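Local coordinates for extracellular solute-binding protein family 1 (Alicyclobacillus acidocaldarius subsp. acidocaldarius, PDB 4OVJ) that probably binds a solute outside the cell and delivers it to a membrane transporter, as extracellular solute-binding proteins of family 1 do, at residues Leu358-Glu361 with Ala362-Val365; Ser346-Ser349 with Ala350-Ala354; Gln186-Gly189 with Tyr190-Gln194; Val314-Leu317 with Leu318-Gln322; Val119-Ser122 with Gly123-Asp126. All coordinates share one frame; numbering follows the deposited sequence.

Contact 1 (Leu358-Glu361 with Ala362-Val365); sequences LVNE and ALKV
Glu361 and Lys364, one helical turn apart on helix 350-365, run side by side, pointing the same way, and their charged ends meet. The lysine can be followed outward: CB rests on the backbone at 3.4 Å from Glu361 O, CG passes 3.6 Å from Asn360 O, and CD and CE slide along the two carboxylate oxygens of Glu361. NZ then closes a salt bridge of 2.9 Å to Glu361 OE2, on the syn side of that oxygen and 17° out of the carboxylate plane, while OE1 stays farther away. The reach depends on two different shapes: the lysine chain is extended beyond CG, whereas the glutamate folds at chi2 (-56°), which turns its carboxylate along the helix toward the lysine. An alanine in place of Glu361 would remove the carboxylate and would probably leave the ammonium group of Lys364 without its mate here and freer to swing. Away from the ion pair the side chains that meet are aliphatic: Val359 CG1 lies 4.0 Å from Leu363 CD1. Leu363 CG also sits 3.3 Å from Val359 O, the carbonyl that accepts the peptide N-H of Leu363. One residue back along the helix, Ala362 N donates to Leu358 O at 2.8 Å. Leu358, Val359 and Ala362 pack on Asn138 of strand 128-144, and Asn360 OD1 takes a bond from Arg340 of helix 337-345. Leu358, Val359 and Ala362 are thus buried, whereas the ion pair lies on a more exposed side, where solvent would probably weaken its attraction.

Contact 2 (Ser346-Ser349 with Ala350-Ala354); sequences SGTS and APEKA
Lys353 NZ, in one of the two conformers of this side chain, is gripped by Thr348 twice, giving one hydrogen bond of 2.8 Å to Thr348 OG1 and another of 3.1 Å to Thr348 O. It approaches that carbonyl from above its plane, 39° out of it, and it also bonds to Met344 O at the end of the preceding helix. In this conformer the lysine chain turns at its last torsion (chi4 -54°), which brings the ammonium group back over the threonine; the other conformer need not keep these bonds. Thr348 OG1 in turn bonds to Leu343 O. Beside this cluster, Ser349 and Glu352 form a capping box at the start of helix 350-365. Ser349 N donates to Glu352 OE1 at 2.9 Å in a nearly straight bond, reaching the anti side of the carboxylate, 35° out of its plane. The reciprocal bond, Glu352 N to Ser349 OG, is weak at 3.3 Å. Ser349 OG also lies close over the glutamate chain, 3.1 Å from Glu352 CG, and 3.4 Å from Pro351 CD. The first regular turn follows, with Lys353 N bonded to Ser349 O at 2.9 Å. Thr348 CB meets Glu352 OE1 at 3.7 Å. This surface turn joins helix 337-345 to helix 350-365, and the first turn of the latter leans on helix 263-269 through Pro351 on Gln268 and Glu352 on Val265.

Contact 3 (Gln186-Gly189 with Tyr190-Gln194); sequences QTFG and YWARQ
The Phe188 ring lies beside the indole of Trp191, and Ala192 CB approaches it obliquely above the rim, 4.3 Å from Phe188 CZ. The two aromatic planes are near parallel, at 26°, but slid so far apart that they barely overlap; the centroid of the Trp191 five-membered ring is 5.9 Å from that of Phe188. Their closest atoms are Phe188 CE1 and Trp191 CD1, at 3.9 Å. Both side chains leave the helix with CG anti to the backbone N (chi1 178° for Phe188, -177° for Trp191), which sends the two rings out on the same flank. Beyond the pair, Thr213 and Leu214 of helix 211-226 cover Phe188, and Ser216 of that helix bonds to Trp191 NE1. Tyr190 and Arg193 leave on another side: Tyr190 OH bonds to Pro281 O, and the guanidinium group of Arg193 bonds to Gly289 O and pairs with Asp370. The aliphatic part of Arg193 starts over the backbone, where Arg193 CG passes 3.4 Å from Gly189 O. Backbone bonds of helix 185-194 tie the turns together, the shortest being Ala192 N to Phe188 O at 2.7 Å. Chemically, the helix presents an aromatic flank held mostly by apolar contact, plus the indole N-H bond to Ser216, and a polar one whose buried hydroxyl and guanidinium groups are paired with carbonyls and a carboxylate.

Contact 4 (Val314-Leu317 with Leu318-Gln322); sequences VNFL and LNNVQ
Phe316 lies under the side chain of Asn320, whose CB stands over one face of the ring in a CH-pi contact, 3.8 Å from the centroid. The amide is stacked over the CE1 side of the ring, its plane 23° from that of the phenyl group, and the packing is tight there: Asn320 CG comes to 3.1 Å from Phe316 CE1. With CG anti to the backbone N (chi1 -176°), Asn320 swings its amide over the phenyl group. The ring also meets Phe48 of helix 35-51 edge-to-face. Asn320 marks the break between two helices: it leaves helical geometry after helix 307-319 and serves as N-cap of helix 321-327. Its OD1 accepts a weak bond from Gln322 N and another bond from Ala323 N, while its own N still donates to Phe316 O at 2.9 Å. A water spans the kink, donating to Leu317 O at 2.7 Å and to Asn320 O at 3.2 Å. Another flank bears Asn315 and Asn319. Asn319 ND2 donates to Asn315 OD1 at 3.0 Å, with the acceptor in the amide plane of Asn319 but the donor 43° above the carbonyl plane of Asn315; the two amides are strongly turned against each other. Asn315 OD1 is held further by Asn111 N, and Asn319 OD1 by the hydroxyls of Thr114 and Ser336. Toward strand 293-300, Val314 and Leu318 lie side by side, CG1 of the valine 3.8 Å from CD1 of the leucine, and both rest on Trp298.

Contact 5 (Val119-Ser122 with Gly123-Asp126); sequences VLKS and GYID
A type I beta turn from Lys121 to Tyr124 takes the chain out of helix 117-121 into strand 124-125, closed by Tyr124 N to Lys121 O at 3.1 Å and preceded by Gly123 N to Leu120 O at 2.9 Å. In this helix-to-strand turn both donors stand well above the planes of the carbonyls they meet. The Tyr124 ring brings its edge to Leu120 O, which lies in the ring plane 3.5 Å from Tyr124 CD1. One of two conformers of Lys121 crosses the tyrosine at about a right angle, a loose contact. Ser122 OG, lodged between backbone N and carbonyl carbon (chi1 70°), turns back to donate to Val119 O at 2.7 Å, and Ser122 N donates to the same oxygen. With an alanine here the hydroxyl is gone, and Val119 O is likely to lose one of its two donors at the helix end. Around the serine pack Pro133 of strand 128-144 and Pro294 and Phe297 of strand 293-300, while Gly123 pairs through its backbone with Tyr130. A water bridges the turn, donating to Ser122 O at 2.7 Å and to Tyr124 O at 2.8 Å.

In the fold
From the N terminus the chain first meets contact 5, which turns helix 117-121 into strand 124-125 at the edge of the mixed sheet. Contact 3 follows within helix 185-194. Contact 4 bridges the break between helices 307-319 and 321-327, about 33 Å from contact 3 between centres and across the chain's centre from it. Contact 2 then starts helix 350-365, and contact 1 lies farther along the same helix. All five are local and run in series, so none nests in or crosses another. Contacts 1 and 5, distant in sequence, do touch: Leu363 CD2 packs 3.8 Å from Val119 CG2, joining helix 350-365 to helix 117-121.

Contact 1 (Leu358-Glu361 with Ala362-Val365)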
# COMPACT_ATOMS: atom_id res chain seq x y z
N LEU A 358 4.13 -3.70 -13.04
CA LEU A 358 3.81 -4.65 -11.98
C LEU A 358 2.42 -4.33 -11.41
O LEU A 358 1.60 -5.24 -11.22
CB LEU A 358 4.87 -4.59 -10.88
CG LEU A 358 4.85 -5.58 -9.71
CD1 LEU A 358 3.79 -5.27 -8.68
CD2 LEU A 358 4.73 -7.02 -10.21
N VAL A 359 2.14 -3.05 -11.17
CA VAL A 359 0.84 -2.68 -10.61
C VAL A 359 -0.28 -3.08 -11.59
O VAL A 359 -1.30 -3.59 -11.17
CB VAL A 359 0.78 -1.20 -10.19
CG1 VAL A 359 -0.63 -0.79 -9.77
CG2 VAL A 359 1.71 -0.94 -9.02
N ASN A 360 -0.07 -2.91 -12.89
CA ASN A 360 -1.07 -3.36 -13.84
C ASN A 360 -1.37 -4.86 -13.72
O ASN A 360 -2.51 -5.27 -13.81
CB ASN A 360 -0.67 -2.99 -15.27
CG ASN A 360 -0.77 -1.49 -15.53
OD1 ASN A 360 -1.39 -0.74 -14.77
ND2 ASN A 360 -0.16 -1.04 -16.62
N GLU A 361 -0.35 -5.68 -13.49
CA GLU A 361 -0.57 -7.10 -13.23
C GLU A 361 -1.22 -7.36 -11.88
O GLU A 361 -2.09 -8.23 -11.77
CB GLU A 361 0.72 -7.89 -13.39
CG GLU A 361 1.22 -7.86 -14.82
CD GLU A 361 0.17 -8.38 -15.80
OE1 GLU A 361 -0.39 -9.48 -15.56
OE2 GLU A 361 -0.13 -7.68 -16.79
N ALA A 362 -0.83 -6.59 -10.86
CA ALA A 362 -1.44 -6.72 -9.54
C ALA A 362 -2.92 -6.44 -9.57
O ALA A 362 -3.70 -7.10 -8.89
CB ALA A 362 -0.77 -5.78 -8.56
N LEU A 363 -3.32 -5.44 -10.35
CA LEU A 363 -4.73 -5.06 -10.41
C LEU A 363 -5.62 -6.15 -11.01
O LEU A 363 -6.83 -6.20 -10.72
CB LEU A 363 -4.89 -3.76 -11.19
CG LEU A 363 -4.32 -2.54 -10.49
CD1 LEU A 363 -4.23 -1.38 -11.47
CD2 LEU A 363 -5.15 -2.17 -9.28
N LYS A 364 -5.04 -7.02 -11.83
CA LYS A 364 -5.80 -8.14 -12.38
C LYS A 364 -6.22 -9.16 -11.33
O LYS A 364 -7.26 -9.79 -11.47
CB LYS A 364 -5.02 -8.82 -13.49
CG LYS A 364 -4.81 -7.94 -14.70
CD LYS A 364 -3.92 -8.65 -15.72
CE LYS A 364 -3.75 -7.81 -16.98
NZ LYS A 364 -2.72 -8.45 -17.84
N VAL A 365 -5.43 -9.32 -10.27
CA VAL A 365 -5.68 -10.36 -9.27
C VAL A 365 -6.14 -9.83 -7.92
O VAL A 365 -6.74 -10.57 -7.17
CB VAL A 365 -4.43 -11.26 -9.02
CG1 VAL A 365 -3.93 -11.84 -10.34
CG2 VAL A 365 -3.31 -10.50 -8.31

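Contact 2 (Ser346-Ser349 with Ala350-Ala354)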
# COMPACT_ATOMS: atom_id res chain seq x y z
N SER A 346 6.04 8.68 -21.41
CA SER A 346 6.94 9.80 -21.16
C SER A 346 6.75 10.38 -19.76
O SER A 346 5.63 10.74 -19.38
CB SER A 346 6.71 10.89 -22.20
OG SER A 346 7.37 12.09 -21.82
N GLY A 347 7.85 10.49 -19.02
CA GLY A 347 7.82 11.06 -17.67
C GLY A 347 8.14 10.09 -16.55
O GLY A 347 7.93 10.41 -15.38
N THR A 348 8.66 8.91 -16.89
CA THR A 348 9.08 7.91 -15.90
C THR A 348 10.46 7.33 -16.20
O THR A 348 10.81 7.12 -17.36
CB THR A 348 8.10 6.73 -15.82
OG1 THR A 348 7.85 6.22 -17.13
CG2 THR A 348 6.79 7.15 -15.17
N SER A 349 11.22 7.05 -15.15
CA SER A 349 12.47 6.30 -15.23
C SER A 349 12.20 4.81 -15.46
O SER A 349 11.07 4.35 -15.34
CB SER A 349 13.23 6.44 -13.92
OG SER A 349 12.51 5.80 -12.87
N ALA A 350 13.25 4.04 -15.74
CA ALA A 350 13.10 2.59 -15.94
C ALA A 350 12.49 1.87 -14.72
O ALA A 350 11.59 1.06 -14.88
CB ALA A 350 14.43 1.94 -16.35
N PRO A 351 12.98 2.16 -13.49
CA PRO A 351 12.36 1.49 -12.34
C PRO A 351 10.89 1.89 -12.13
O PRO A 351 10.08 1.04 -11.74
CB PRO A 351 13.23 1.91 -11.15
CG PRO A 351 14.47 2.48 -11.72
CD PRO A 351 14.21 2.89 -13.14
N GLU A 352 10.56 3.15 -12.40
CA GLU A 352 9.17 3.60 -12.32
C GLU A 352 8.29 2.86 -13.34
O GLU A 352 7.20 2.41 -13.01
CB GLU A 352 9.07 5.12 -12.48
CG GLU A 352 9.76 5.88 -11.35
CD GLU A 352 9.90 7.38 -11.57
OE1 GLU A 352 9.85 7.85 -12.71
OE2 GLU A 352 10.07 8.10 -10.56
N LYS A 353 8.77 2.73 -14.58
CA LYS A 353 8.04 1.98 -15.60
C LYS A 353 7.77 0.55 -15.14
O LYS A 353 6.67 0.03 -15.29
CB LYS A 353 8.83 1.94 -16.92
CG LYS A 353 8.93 3.28 -17.63
CD LYS A 353 9.57 3.14 -19.01
CE LYS A 353 10.13 4.46 -19.51
NZ LYS A 353 9.12 5.54 -19.49
N ALA A 354 8.79 -0.08 -14.55
CA ALA A 354 8.67 -1.44 -14.03
C ALA A 354 7.59 -1.52 -12.96
O ALA A 354 6.80 -2.45 -12.95
CB ALA A 354 10.00 -1.92 -13.48

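Contact 3 (Gln186-Gly189 with Tyr190-Gln194)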
# COMPACT_ATOMS: atom_id res chain seq x y z
N GLN A 186 2.57 -7.40 8.34
CA GLN A 186 1.83 -7.21 7.11
C GLN A 186 2.10 -8.31 6.06
O GLN A 186 1.19 -8.67 5.31
CB GLN A 186 2.00 -5.80 6.55
CG GLN A 186 1.45 -4.69 7.47
CD GLN A 186 -0.04 -4.83 7.77
OE1 GLN A 186 -0.80 -5.37 6.98
NE2 GLN A 186 -0.46 -4.33 8.93
N THR A 187 3.30 -8.89 6.00
CA THR A 187 3.44 -10.05 5.10
C THR A 187 2.68 -11.26 5.65
O THR A 187 2.18 -12.07 4.88
CB THR A 187 4.88 -10.46 4.75
OG1 THR A 187 5.57 -10.93 5.91
CG2 THR A 187 5.63 -9.32 4.09
N PHE A 188 2.61 -11.39 6.97
CA PHE A 188 1.74 -12.39 7.53
C PHE A 188 0.27 -12.13 7.15
O PHE A 188 -0.49 -13.06 6.87
CB PHE A 188 1.87 -12.53 9.05
CG PHE A 188 0.92 -13.54 9.61
CD1 PHE A 188 0.99 -14.85 9.19
CD2 PHE A 188 -0.09 -13.16 10.46
CE1 PHE A 188 0.06 -15.78 9.62
CE2 PHE A 188 -1.01 -14.09 10.91
CZ PHE A 188 -0.94 -15.40 10.49
N GLY A 189 -0.14 -10.86 7.12
CA GLY A 189 -1.48 -10.50 6.67
C GLY A 189 -1.82 -11.06 5.30
O GLY A 189 -2.91 -11.56 5.08
N TYR A 190 -0.85 -10.99 4.40
CA TYR A 190 -0.96 -11.56 3.06
C TYR A 190 -1.17 -13.08 3.10
O TYR A 190 -2.11 -13.59 2.51
CB TYR A 190 0.29 -11.18 2.26
CG TYR A 190 0.38 -11.76 0.88
CD1 TYR A 190 -0.31 -11.20 -0.19
CD2 TYR A 190 1.18 -12.87 0.63
CE1 TYR A 190 -0.21 -11.76 -1.46
CE2 TYR A 190 1.28 -13.42 -0.63
CZ TYR A 190 0.59 -12.86 -1.67
OH TYR A 190 0.68 -13.41 -2.92
N TRP A 191 -0.35 -13.77 3.87
CA TRP A 191 -0.49 -15.21 4.12
C TRP A 191 -1.84 -15.57 4.72
O TRP A 191 -2.50 -16.51 4.28
CB TRP A 191 0.65 -15.67 5.03
CG TRP A 191 0.70 -17.14 5.35
CD1 TRP A 191 -0.01 -17.79 6.31
CD2 TRP A 191 1.55 -18.12 4.74
NE1 TRP A 191 0.33 -19.12 6.33
CE2 TRP A 191 1.29 -19.35 5.38
CE3 TRP A 191 2.52 -18.07 3.73
CZ2 TRP A 191 1.96 -20.53 5.03
CZ3 TRP A 191 3.18 -19.25 3.38
CH2 TRP A 191 2.89 -20.45 4.03
N ALA A 192 -2.25 -14.83 5.74
CA ALA A 192 -3.52 -15.09 6.40
C ALA A 192 -4.66 -14.98 5.40
O ALA A 192 -5.54 -15.84 5.39
CB ALA A 192 -3.75 -14.15 7.55
N ARG A 193 -4.63 -13.94 4.58
CA ARG A 193 -5.69 -13.74 3.58
C ARG A 193 -5.75 -14.90 2.58
O ARG A 193 -6.83 -15.32 2.18
CB ARG A 193 -5.50 -12.41 2.86
CG ARG A 193 -5.94 -11.20 3.69
CD ARG A 193 -5.38 -9.91 3.13
NE ARG A 193 -5.66 -9.73 1.69
CZ ARG A 193 -6.70 -9.08 1.15
NH1 ARG A 193 -7.64 -8.51 1.89
NH2 ARG A 193 -6.80 -9.00 -0.17
N GLN A 194 -4.58 -15.44 2.22
CA GLN A 194 -4.54 -16.62 1.34
C GLN A 194 -5.21 -17.84 1.96
O GLN A 194 -5.67 -18.73 1.24
CB GLN A 194 -3.12 -16.99 0.98
CG GLN A 194 -2.37 -15.93 0.24
CD GLN A 194 -0.94 -16.34 -0.01
OE1 GLN A 194 -0.26 -16.83 0.89
NE2 GLN A 194 -0.49 -16.18 -1.25

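Contact 4 (Val314-Leu317 with Leu318-Gln322)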
# COMPACT_ATOMS: atom_id res chain seq x y z
N VAL A 314 -11.92 16.70 -8.76
CA VAL A 314 -11.47 15.37 -8.36
C VAL A 314 -11.12 14.53 -9.60
O VAL A 314 -10.09 13.85 -9.62
CB VAL A 314 -12.51 14.67 -7.46
CG1 VAL A 314 -12.18 13.21 -7.26
CG2 VAL A 314 -12.56 15.38 -6.12
N ASN A 315 -11.94 14.61 -10.63
CA ASN A 315 -11.66 13.88 -11.84
C ASN A 315 -10.35 14.29 -12.49
O ASN A 315 -9.63 13.43 -13.00
CB ASN A 315 -12.78 14.05 -12.86
CG ASN A 315 -12.60 13.14 -14.04
OD1 ASN A 315 -12.61 11.91 -13.89
ND2 ASN A 315 -12.37 13.72 -15.21
N PHE A 316 -10.06 15.59 -12.47
CA PHE A 316 -8.81 16.14 -12.97
C PHE A 316 -7.61 15.55 -12.20
O PHE A 316 -6.65 15.07 -12.80
CB PHE A 316 -8.80 17.67 -12.87
CG PHE A 316 -7.54 18.31 -13.37
CD1 PHE A 316 -7.42 18.65 -14.71
CD2 PHE A 316 -6.49 18.60 -12.50
CE1 PHE A 316 -6.27 19.26 -15.18
CE2 PHE A 316 -5.33 19.21 -12.97
CZ PHE A 316 -5.23 19.53 -14.31
N LEU A 317 -7.69 15.57 -10.88
CA LEU A 317 -6.62 15.01 -10.06
C LEU A 317 -6.40 13.53 -10.34
O LEU A 317 -5.27 13.07 -10.35
CB LEU A 317 -6.89 15.21 -8.57
CG LEU A 317 -6.92 16.65 -8.09
CD1 LEU A 317 -7.29 16.68 -6.62
CD2 LEU A 317 -5.60 17.37 -8.36
N LEU A 318 -7.48 12.80 -10.56
CA LEU A 318 -7.40 11.38 -10.82
C LEU A 318 -6.89 11.04 -12.20
O LEU A 318 -6.10 10.12 -12.34
CB LEU A 318 -8.76 10.71 -10.62
CG LEU A 318 -9.32 10.69 -9.19
CD1 LEU A 318 -10.79 10.32 -9.24
CD2 LEU A 318 -8.55 9.72 -8.32
N ASN A 319 -7.38 11.74 -13.21
CA ASN A 319 -7.28 11.27 -14.61
C ASN A 319 -6.53 12.16 -15.58
O ASN A 319 -6.24 11.75 -16.71
CB ASN A 319 -8.67 11.00 -15.16
CG ASN A 319 -9.28 9.74 -14.60
OD1 ASN A 319 -8.65 8.69 -14.59
ND2 ASN A 319 -10.51 9.84 -14.12
N ASN A 320 -6.23 13.39 -15.18
CA ASN A 320 -5.59 14.30 -16.11
C ASN A 320 -4.08 14.10 -16.11
O ASN A 320 -3.48 13.98 -15.06
CB ASN A 320 -5.94 15.75 -15.77
CG ASN A 320 -5.36 16.72 -16.77
OD1 ASN A 320 -4.21 17.11 -16.66
ND2 ASN A 320 -6.16 17.09 -17.76
N VAL A 321 -3.49 14.02 -17.31
CA VAL A 321 -2.05 13.77 -17.42
C VAL A 321 -1.20 14.94 -16.90
O VAL A 321 -0.11 14.71 -16.37
CB VAL A 321 -1.64 13.36 -18.86
CG1 VAL A 321 -1.78 14.51 -19.83
CG2 VAL A 321 -0.22 12.81 -18.86
N GLN A 322 -1.69 16.18 -17.00
CA GLN A 322 -0.96 17.34 -16.44
C GLN A 322 -0.93 17.25 -14.91
O GLN A 322 0.10 17.53 -14.28
CB GLN A 322 -1.56 18.68 -16.88
CG GLN A 322 -1.72 18.86 -18.38
CD GLN A 322 -0.47 18.48 -19.16
OE1 GLN A 322 0.65 18.83 -18.77
NE2 GLN A 322 -0.66 17.76 -20.27
O HOH W 1 -3.44 12.57 -12.22

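Contact 5 (Val119-Ser122 with Gly123-Asp126)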
# COMPACT_ATOMS: atom_id res chain seq x y z
N VAL A 119 -9.98 -1.67 -5.93
CA VAL A 119 -9.45 -0.42 -5.38
C VAL A 119 -10.60 0.51 -4.97
O VAL A 119 -10.58 1.07 -3.89
CB VAL A 119 -8.53 0.29 -6.41
CG1 VAL A 119 -8.21 1.71 -6.00
CG2 VAL A 119 -7.26 -0.52 -6.62
N LEU A 120 -11.58 0.68 -5.85
CA LEU A 120 -12.74 1.52 -5.51
C LEU A 120 -13.47 1.06 -4.25
O LEU A 120 -13.97 1.89 -3.49
CB LEU A 120 -13.73 1.60 -6.66
CG LEU A 120 -13.34 2.55 -7.77
CD1 LEU A 120 -14.17 2.27 -9.01
CD2 LEU A 120 -13.47 4.01 -7.32
N LYS A 121 -13.52 -0.25 -4.03
CA LYS A 121 -14.21 -0.82 -2.88
C LYS A 121 -13.69 -0.26 -1.55
O LYS A 121 -14.44 -0.15 -0.58
CB LYS A 121 -14.07 -2.35 -2.90
CG LYS A 121 -14.96 -3.06 -1.90
CD LYS A 121 -16.43 -2.82 -2.20
CE LYS A 121 -17.32 -3.73 -1.37
NZ LYS A 121 -18.57 -3.04 -0.98
N SER A 122 -12.41 0.10 -1.51
CA SER A 122 -11.81 0.68 -0.30
C SER A 122 -12.45 2.02 0.12
O SER A 122 -12.36 2.41 1.27
CB SER A 122 -10.29 0.82 -0.43
OG SER A 122 -9.92 1.82 -1.35
N GLY A 123 -13.12 2.70 -0.81
CA GLY A 123 -13.79 3.97 -0.51
C GLY A 123 -15.26 3.81 -0.17
O GLY A 123 -15.95 4.80 0.07
N TYR A 124 -15.76 2.57 -0.16
CA TYR A 124 -17.17 2.29 0.12
C TYR A 124 -17.43 2.17 1.62
O TYR A 124 -16.65 1.57 2.37
CB TYR A 124 -17.67 1.03 -0.60
CG TYR A 124 -18.23 1.27 -1.97
CD1 TYR A 124 -17.41 1.43 -3.07
CD2 TYR A 124 -19.62 1.31 -2.18
CE1 TYR A 124 -17.93 1.64 -4.33
CE2 TYR A 124 -20.15 1.52 -3.44
CZ TYR A 124 -19.30 1.68 -4.51
OH TYR A 124 -19.81 1.89 -5.77
N ILE A 125 -18.53 2.76 2.05
CA ILE A 125 -19.04 2.59 3.41
C ILE A 125 -20.55 2.35 3.24
O ILE A 125 -21.24 3.16 2.62
CB ILE A 125 -18.80 3.84 4.28
CG1 ILE A 125 -17.30 4.18 4.39
CG2 ILE A 125 -19.39 3.66 5.67
CD1 ILE A 125 -16.48 3.20 5.22
N ASP A 126 -21.05 1.23 3.75
CA ASP A 126 -22.49 0.93 3.69
C ASP A 126 -23.16 1.27 2.35
O ASP A 126 -24.19 1.96 2.32
CB ASP A 126 -23.22 1.68 4.81
CG ASP A 126 -22.75 1.28 6.20
OD1 ASP A 126 -22.26 0.14 6.36
OD2 ASP A 126 -22.89 2.11 7.12
O HOH W 2 -14.07 1.84 3.34